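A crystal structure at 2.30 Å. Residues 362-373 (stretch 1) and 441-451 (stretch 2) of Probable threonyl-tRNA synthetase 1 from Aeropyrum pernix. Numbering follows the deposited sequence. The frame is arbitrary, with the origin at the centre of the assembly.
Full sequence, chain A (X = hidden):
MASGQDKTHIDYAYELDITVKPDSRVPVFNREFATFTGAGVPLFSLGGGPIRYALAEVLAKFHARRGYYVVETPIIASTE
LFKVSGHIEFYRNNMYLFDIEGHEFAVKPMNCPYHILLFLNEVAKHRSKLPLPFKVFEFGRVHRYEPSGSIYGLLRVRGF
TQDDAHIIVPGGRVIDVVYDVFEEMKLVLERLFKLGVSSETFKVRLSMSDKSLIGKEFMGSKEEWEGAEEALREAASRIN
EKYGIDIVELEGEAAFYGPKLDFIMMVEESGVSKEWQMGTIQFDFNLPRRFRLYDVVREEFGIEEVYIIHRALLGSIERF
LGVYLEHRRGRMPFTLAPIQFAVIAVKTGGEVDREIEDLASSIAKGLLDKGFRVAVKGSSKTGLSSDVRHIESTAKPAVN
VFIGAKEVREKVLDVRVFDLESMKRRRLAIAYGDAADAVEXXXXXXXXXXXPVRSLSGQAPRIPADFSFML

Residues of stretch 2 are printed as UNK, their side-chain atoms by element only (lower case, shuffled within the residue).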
ATOM      1  N   SER A 362      -5.898  23.770 -19.966  1.00 11.32           N
ATOM      2  CA  SER A 362      -5.436  22.615 -20.750  1.00 11.48           C
ATOM      3  C   SER A 362      -4.171  21.953 -20.193  1.00 11.87           C
ATOM      4  O   SER A 362      -4.091  20.722 -20.119  1.00 11.56           O
ATOM      5  CB  SER A 362      -5.193  22.994 -22.176  1.00 12.11           C
ATOM      6  OG  SER A 362      -6.405  23.342 -22.760  1.00 13.59           O
ATOM      7  N   ILE A 363      -3.177  22.761 -19.817  1.00 12.44           N
ATOM      8  CA  ILE A 363      -1.978  22.210 -19.152  1.00 13.02           C
ATOM      9  C   ILE A 363      -2.396  21.438 -17.892  1.00 12.77           C
ATOM     10  O   ILE A 363      -1.987  20.309 -17.715  1.00 14.62           O
ATOM     11  CB  ILE A 363      -0.896  23.297 -18.822  1.00 13.26           C
ATOM     12  CG1 ILE A 363      -0.271  23.858 -20.124  1.00 13.43           C
ATOM     13  CG2 ILE A 363       0.196  22.716 -17.854  1.00 11.81           C
ATOM     14  CD1 ILE A 363       0.597  25.141 -19.936  1.00 12.46           C
ATOM     15  N   ALA A 364      -3.235  22.026 -17.045  1.00 12.56           N
ATOM     16  CA  ALA A 364      -3.699  21.355 -15.821  1.00 11.87           C
ATOM     17  C   ALA A 364      -4.326  20.020 -16.128  1.00 12.19           C
ATOM     18  O   ALA A 364      -3.919  19.002 -15.542  1.00 12.35           O
ATOM     19  CB  ALA A 364      -4.670  22.236 -15.036  1.00 10.35           C
ATOM     20  N   LYS A 365      -5.291  20.000 -17.054  1.00 12.73           N
ATOM     21  CA  LYS A 365      -5.937  18.740 -17.462  1.00 14.22           C
ATOM     22  C   LYS A 365      -4.934  17.737 -17.994  1.00 11.85           C
ATOM     23  O   LYS A 365      -5.027  16.555 -17.683  1.00 10.61           O
ATOM     24  CB  LYS A 365      -7.015  18.943 -18.547  1.00 14.65           C
ATOM     25  CG  LYS A 365      -8.304  19.587 -18.066  1.00 19.34           C
ATOM     26  CD  LYS A 365      -9.232  20.011 -19.287  1.00 19.71           C
ATOM     27  CE  LYS A 365     -10.335  21.017 -18.852  1.00 26.07           C
ATOM     28  NZ  LYS A 365     -10.462  21.177 -17.352  1.00 28.49           N
ATOM     29  N   GLY A 366      -4.017  18.209 -18.837  1.00 10.97           N
ATOM     30  CA  GLY A 366      -3.058  17.315 -19.465  1.00 10.28           C
ATOM     31  C   GLY A 366      -2.122  16.682 -18.426  1.00  9.32           C
ATOM     32  O   GLY A 366      -1.805  15.478 -18.499  1.00 10.07           O
ATOM     33  N   LEU A 367      -1.635  17.497 -17.493  1.00  8.28           N
ATOM     34  CA  LEU A 367      -0.796  16.963 -16.332  1.00  7.67           C
ATOM     35  C   LEU A 367      -1.553  15.963 -15.448  1.00  7.62           C
ATOM     36  O   LEU A 367      -0.988  14.949 -15.039  1.00  7.93           O
ATOM     37  CB  LEU A 367      -0.287  18.118 -15.479  1.00  5.49           C
ATOM     38  CG  LEU A 367       0.721  18.964 -16.282  1.00  4.97           C
ATOM     39  CD1 LEU A 367       0.971  20.230 -15.499  1.00  5.27           C
ATOM     40  CD2 LEU A 367       2.001  18.200 -16.541  1.00  4.59           C
ATOM     41  N   LEU A 368      -2.829  16.245 -15.163  1.00  7.95           N
ATOM     42  CA  LEU A 368      -3.692  15.288 -14.460  1.00  9.70           C
ATOM     43  C   LEU A 368      -3.798  13.990 -15.212  1.00  9.85           C
ATOM     44  O   LEU A 368      -3.670  12.964 -14.625  1.00  9.45           O
ATOM     45  CB  LEU A 368      -5.089  15.858 -14.186  1.00 10.42           C
ATOM     46  CG  LEU A 368      -5.185  16.915 -13.072  1.00 12.36           C
ATOM     47  CD1 LEU A 368      -6.398  17.829 -13.256  1.00 13.38           C
ATOM     48  CD2 LEU A 368      -5.246  16.220 -11.717  1.00 13.54           C
ATOM     49  N   ASP A 369      -3.984  14.036 -16.527  1.00 11.24           N
ATOM     50  CA  ASP A 369      -4.062  12.815 -17.343  1.00 12.86           C
ATOM     51  C   ASP A 369      -2.749  12.011 -17.367  1.00 12.97           C
ATOM     52  O   ASP A 369      -2.781  10.786 -17.538  1.00 12.94           O
ATOM     53  CB  ASP A 369      -4.480  13.135 -18.782  1.00 13.76           C
ATOM     54  CG  ASP A 369      -5.924  13.607 -18.893  1.00 19.62           C
ATOM     55  OD1 ASP A 369      -6.721  13.534 -17.905  1.00 26.27           O
ATOM     56  OD2 ASP A 369      -6.286  14.050 -20.004  1.00 25.73           O
ATOM     57  N   LYS A 370      -1.598  12.683 -17.223  1.00 12.21           N
ATOM     58  CA  LYS A 370      -0.318  11.948 -17.036  1.00 11.45           C
ATOM     59  C   LYS A 370      -0.128  11.335 -15.632  1.00 10.90           C
ATOM     60  O   LYS A 370       0.835  10.604 -15.375  1.00  8.57           O
ATOM     61  CB  LYS A 370       0.860  12.817 -17.464  1.00 12.66           C
ATOM     62  CG  LYS A 370       0.867  13.054 -18.999  1.00 14.17           C
ATOM     63  CD  LYS A 370       2.226  13.387 -19.498  1.00 17.64           C
ATOM     64  CE  LYS A 370       2.199  13.742 -20.956  1.00 17.97           C
ATOM     65  NZ  LYS A 370       2.184  12.503 -21.757  1.00 19.20           N
ATOM     66  N   GLY A 371      -1.068  11.646 -14.720  1.00  9.29           N
ATOM     67  CA  GLY A 371      -1.049  11.041 -13.398  1.00  7.34           C
ATOM     68  C   GLY A 371      -0.428  11.919 -12.311  1.00  6.42           C
ATOM     69  O   GLY A 371      -0.093  11.417 -11.234  1.00  5.09           O
ATOM     70  N   PHE A 372      -0.284  13.223 -12.583  1.00  5.31           N
ATOM     71  CA  PHE A 372       0.368  14.156 -11.659  1.00  4.86           C
ATOM     72  C   PHE A 372      -0.610  14.767 -10.691  1.00  5.68           C
ATOM     73  O   PHE A 372      -1.845  14.804 -10.961  1.00  4.82           O
ATOM     74  CB  PHE A 372       1.075  15.295 -12.415  1.00  4.57           C
ATOM     75  CG  PHE A 372       2.255  14.837 -13.245  1.00  4.33           C
ATOM     76  CD1 PHE A 372       3.396  14.312 -12.619  1.00  3.72           C
ATOM     77  CD2 PHE A 372       2.237  14.961 -14.626  1.00  2.00           C
ATOM     78  CE1 PHE A 372       4.503  13.910 -13.351  1.00  2.00           C
ATOM     79  CE2 PHE A 372       3.335  14.548 -15.390  1.00  3.94           C
ATOM     80  CZ  PHE A 372       4.462  13.996 -14.729  1.00  4.27           C
ATOM     81  N   ARG A 373      -0.072  15.297  -9.588  1.00  5.54           N
ATOM     82  CA  ARG A 373      -0.894  16.069  -8.627  1.00  6.09           C
ATOM     83  C   ARG A 373      -0.807  17.581  -8.939  1.00  8.00           C
ATOM     84  O   ARG A 373       0.280  18.192  -8.848  1.00  7.52           O
ATOM     85  CB  ARG A 373      -0.519  15.722  -7.191  1.00  5.87           C
ATOM     86  CG  ARG A 373      -0.947  14.250  -6.789  1.00  5.85           C
ATOM     87  CD  ARG A 373      -0.649  13.903  -5.357  1.00  5.89           C
ATOM     88  NE  ARG A 373       0.765  13.987  -5.017  1.00  2.90           N
ATOM     89  CZ  ARG A 373       1.664  13.020  -5.225  1.00  5.14           C
ATOM     90  NH1 ARG A 373       1.284  11.865  -5.778  1.00  4.19           N
ATOM     91  NH2 ARG A 373       2.940  13.191  -4.853  1.00  2.00           N
ATOM     92  N   UNK A 441       6.481  18.672 -22.435  1.00 10.59           N
ATOM     93  CA  UNK A 441       7.690  19.305 -21.936  1.00 11.15           C
ATOM     94  C   UNK A 441       7.722  19.435 -20.405  1.00 10.97           C
ATOM     95  O   UNK A 441       8.794  19.295 -19.803  1.00 11.99           O
ATOM     96  c   UNK A 441       7.845  20.705 -22.581  1.00 11.63           C
ATOM     97  c   UNK A 441       8.154  20.627 -24.073  1.00 13.74           C
ATOM     98  o   UNK A 441       8.453  19.553 -24.587  1.00 14.65           O
ATOM     99  n   UNK A 441       8.095  21.766 -24.768  1.00 12.06           N
ATOM    100  N   UNK A 442       6.575  19.741 -19.790  1.00  9.37           N
ATOM    101  CA  UNK A 442       6.479  19.762 -18.338  1.00  9.33           C
ATOM    102  C   UNK A 442       6.620  18.349 -17.802  1.00  9.86           C
ATOM    103  O   UNK A 442       7.314  18.126 -16.779  1.00 10.08           O
ATOM    104  c   UNK A 442       5.168  20.402 -17.862  1.00  9.03           C
ATOM    105  c   UNK A 442       6.044  22.682 -17.182  1.00  8.43           C
ATOM    106  c   UNK A 442       5.113  21.916 -18.125  1.00  9.23           C
ATOM    107  c   UNK A 442       3.763  22.451 -17.989  1.00  7.43           C
ATOM    108  N   UNK A 443       6.004  17.378 -18.489  1.00  9.40           N
ATOM    109  CA  UNK A 443       6.164  15.972 -18.070  1.00  8.68           C
ATOM    110  C   UNK A 443       7.613  15.514 -18.170  1.00  8.62           C
ATOM    111  O   UNK A 443       8.080  14.756 -17.299  1.00  8.72           O
ATOM    112  c   UNK A 443       5.225  15.034 -18.828  1.00  7.32           C
ATOM    113  N   UNK A 444       8.349  16.007 -19.179  1.00  7.63           N
ATOM    114  CA  UNK A 444       9.810  15.724 -19.259  1.00  7.00           C
ATOM    115  C   UNK A 444      10.618  16.260 -18.070  1.00  7.27           C
ATOM    116  O   UNK A 444      11.564  15.605 -17.612  1.00  7.51           O
ATOM    117  c   UNK A 444      10.423  16.281 -20.613  1.00  5.25           C
ATOM    118  N   UNK A 445      10.300  17.470 -17.615  1.00  7.31           N
ATOM    119  CA  UNK A 445      10.938  18.045 -16.439  1.00  8.96           C
ATOM    120  C   UNK A 445      10.647  17.155 -15.213  1.00 10.38           C
ATOM    121  O   UNK A 445      11.549  16.887 -14.408  1.00 11.93           O
ATOM    122  c   UNK A 445      10.674  19.922 -14.756  1.00 11.52           C
ATOM    123  c   UNK A 445      11.075  20.496 -17.205  1.00  9.02           C
ATOM    124  c   UNK A 445      10.437  19.488 -16.192  1.00  9.80           C
ATOM    125  N   UNK A 446       9.398  16.679 -15.100  1.00 10.52           N
ATOM    126  CA  UNK A 446       8.969  15.807 -14.018  1.00 10.81           C
ATOM    127  C   UNK A 446       9.682  14.460 -14.019  1.00 11.90           C
ATOM    128  O   UNK A 446      10.027  13.955 -12.968  1.00 12.32           O
ATOM    129  c   UNK A 446       7.448  15.591 -14.065  1.00  9.86           C
ATOM    130  N   UNK A 447       9.875  13.880 -15.198  1.00 12.30           N
ATOM    131  CA  UNK A 447      10.550  12.629 -15.348  1.00 14.43           C
ATOM    132  C   UNK A 447      12.011  12.719 -14.916  1.00 13.58           C
ATOM    133  O   UNK A 447      12.543  11.767 -14.339  1.00 13.34           O
ATOM    134  o   UNK A 447       7.104  10.874 -18.261  1.00 27.38           O
ATOM    135  o   UNK A 447       9.091  11.183 -19.289  1.00 27.02           O
ATOM    136  c   UNK A 447      10.352  12.098 -16.783  1.00 13.05           C
ATOM    137  c   UNK A 447       8.810  12.055 -17.042  1.00 18.93           C
ATOM    138  c   UNK A 447       8.310  11.311 -18.293  1.00 21.18           C
ATOM    139  N   UNK A 448      12.651  13.850 -15.204  1.00 13.41           N
ATOM    140  CA  UNK A 448      13.994  14.141 -14.700  1.00 14.50           C
ATOM    141  C   UNK A 448      13.962  14.215 -13.158  1.00 12.51           C
ATOM    142  O   UNK A 448      14.788  13.623 -12.481  1.00 11.96           O
ATOM    143  c   UNK A 448      16.092  15.644 -15.167  1.00 25.12           C
ATOM    144  o   UNK A 448      17.762  13.864 -14.994  1.00 36.85           O
ATOM    145  c   UNK A 448      14.548  15.454 -15.318  1.00 15.53           C
ATOM    146  c   UNK A 448      16.901  14.437 -15.735  1.00 36.24           C
ATOM    147  o   UNK A 448      16.646  14.050 -16.928  1.00 40.71           O
ATOM    148  N   UNK A 449      12.965  14.884 -12.599  1.00 10.68           N
ATOM    149  CA  UNK A 449      12.846  14.923 -11.124  1.00  9.97           C
ATOM    150  C   UNK A 449      12.506  13.543 -10.513  1.00  9.16           C
ATOM    151  O   UNK A 449      12.780  13.315  -9.334  1.00  8.76           O
ATOM    152  c   UNK A 449      11.838  16.001 -10.663  1.00  8.96           C
ATOM    153  c   UNK A 449      10.890  18.376 -10.766  1.00  4.86           C
ATOM    154  c   UNK A 449      12.066  17.432 -11.157  1.00 11.02           C
ATOM    155  c   UNK A 449      13.407  17.978 -10.642  1.00  7.73           C
ATOM    156  N   UNK A 450      11.950  12.633 -11.324  1.00  8.56           N
ATOM    157  CA  UNK A 450      11.478  11.310 -10.868  1.00  7.98           C
ATOM    158  C   UNK A 450      12.573  10.277 -11.023  1.00  8.38           C
ATOM    159  O   UNK A 450      12.519   9.200 -10.459  1.00  9.03           O
ATOM    160  c   UNK A 450       7.782  11.167 -12.066  1.00  9.29           C
ATOM    161  o   UNK A 450       7.939  10.781 -13.262  1.00 12.41           O
ATOM    162  o   UNK A 450       6.668  11.292 -11.544  1.00  7.67           O
ATOM    163  c   UNK A 450      10.262  10.862 -11.677  1.00  6.47           C
ATOM    164  c   UNK A 450       8.982  11.512 -11.208  1.00  6.84           C
ATOM    165  N   UNK A 451      13.585  10.645 -11.788  1.00  8.18           N
ATOM    166  CA  UNK A 451      14.639   9.744 -12.206  1.00  8.11           C
ATOM    167  C   UNK A 451      15.302   8.996 -11.051  1.00  7.54           C
ATOM    168  O   UNK A 451      15.477   7.779 -11.120  1.00  6.92           O
ATOM    169  o   UNK A 451      16.470   9.625 -13.670  1.00 12.64           O
ATOM    170  c   UNK A 451      15.695  10.551 -12.986  1.00  8.35           C
TER

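Position 441 carries four side-chain atoms: two carbons, the second bonded to one oxygen and one nitrogen. That is a carboxamide attached directly to CB, so the residue is asparagine, Asn441. Its side chain is out of reach of stretch 1 and takes no part in the contact.

Position 442 has four carbons, forked at the second. The fork lies beyond CB, which excludes isoleucine and identifies leucine. CA-to-CB points toward stretch 1, and chi1 of -70° (m) with chi2 of 165° (t) places Leu442 CD1 3.6 Å from Ile363 CG2, while Leu442 CB lies 4.1 Å from Leu367 CD2. Both pairs are apolar.

Position 443 shows one carbon and is therefore alanine. Its CB points toward stretch 1, 3.5 Å from Lys370 CD and 4.0 Å from Phe372 CE2; relative to the Phe372 ring it sits at the edge, near the ring plane. The closest CA pair across the stretches is also here, Leu367 CA to Ala443 CA at 7.2 Å.

Position 444 again has a single carbon, directed away from stretch 1 and making no contact with it: Ala444, exposed.

At position 445 the first carbon bears two more, three in all. Branching at CB with no further atoms means valine; Val445, with chi1 of 159° (t), stays out of reach.

A lone carbon at position 446 gives a third alanine. Ala446 CB points toward stretch 1 and approaches Phe372 CZ to 3.4 Å, close packing for two carbons.

Position 447 has three carbons, the third carrying two oxygens. Two carbons precede the carboxylate, so this is glutamate rather than aspartate. CA-to-CB runs sideways; the end of Glu447 comes nearer, but without making contact.

Position 448 repeats that composition, three carbons ending in two oxygens, and is also glutamate. Glu448 remains out of reach of stretch 1.

Position 449 has four carbons forked at the second, hence leucine. Unlike Leu442, Leu449 stays out of reach.

Position 450 once more has three carbons, the last with two oxygens, and is a glutamate. Here CA-to-CB points toward stretch 1, and Glu450 OE2 lies 3.8 Å from Phe372 CE1. Both carboxylate oxygens are hydrogen-bonded elsewhere in the structure.

Position 451, one carbon followed by one oxygen, is serine; Ser451 is out of reach of stretch 1.

The contact buries 297 Å², both sides summed, and contains no hydrogen bond across the stretches, so it rests on packing. Positions 442, 443, 446 and 450 follow the spacing of a helical face. Ile363 and Leu367, one turn apart in their own helix, meet Leu442. Beyond them the helix gives way to a Schellman motif, with Gly371 N bonded to Leu368 O (2.9 Å) and Phe372 N to Leu367 O (3.1 Å). Gly371 has phi of 99°, where a CB would jam against the preceding carbonyl. Phe372 follows and, at 69 Å², has the largest covered area of any residue here; its ring reaches Ala443, Ala446 and Glu450 in succession.

Stretch 2, residues 441-451: NLAAVAEELES
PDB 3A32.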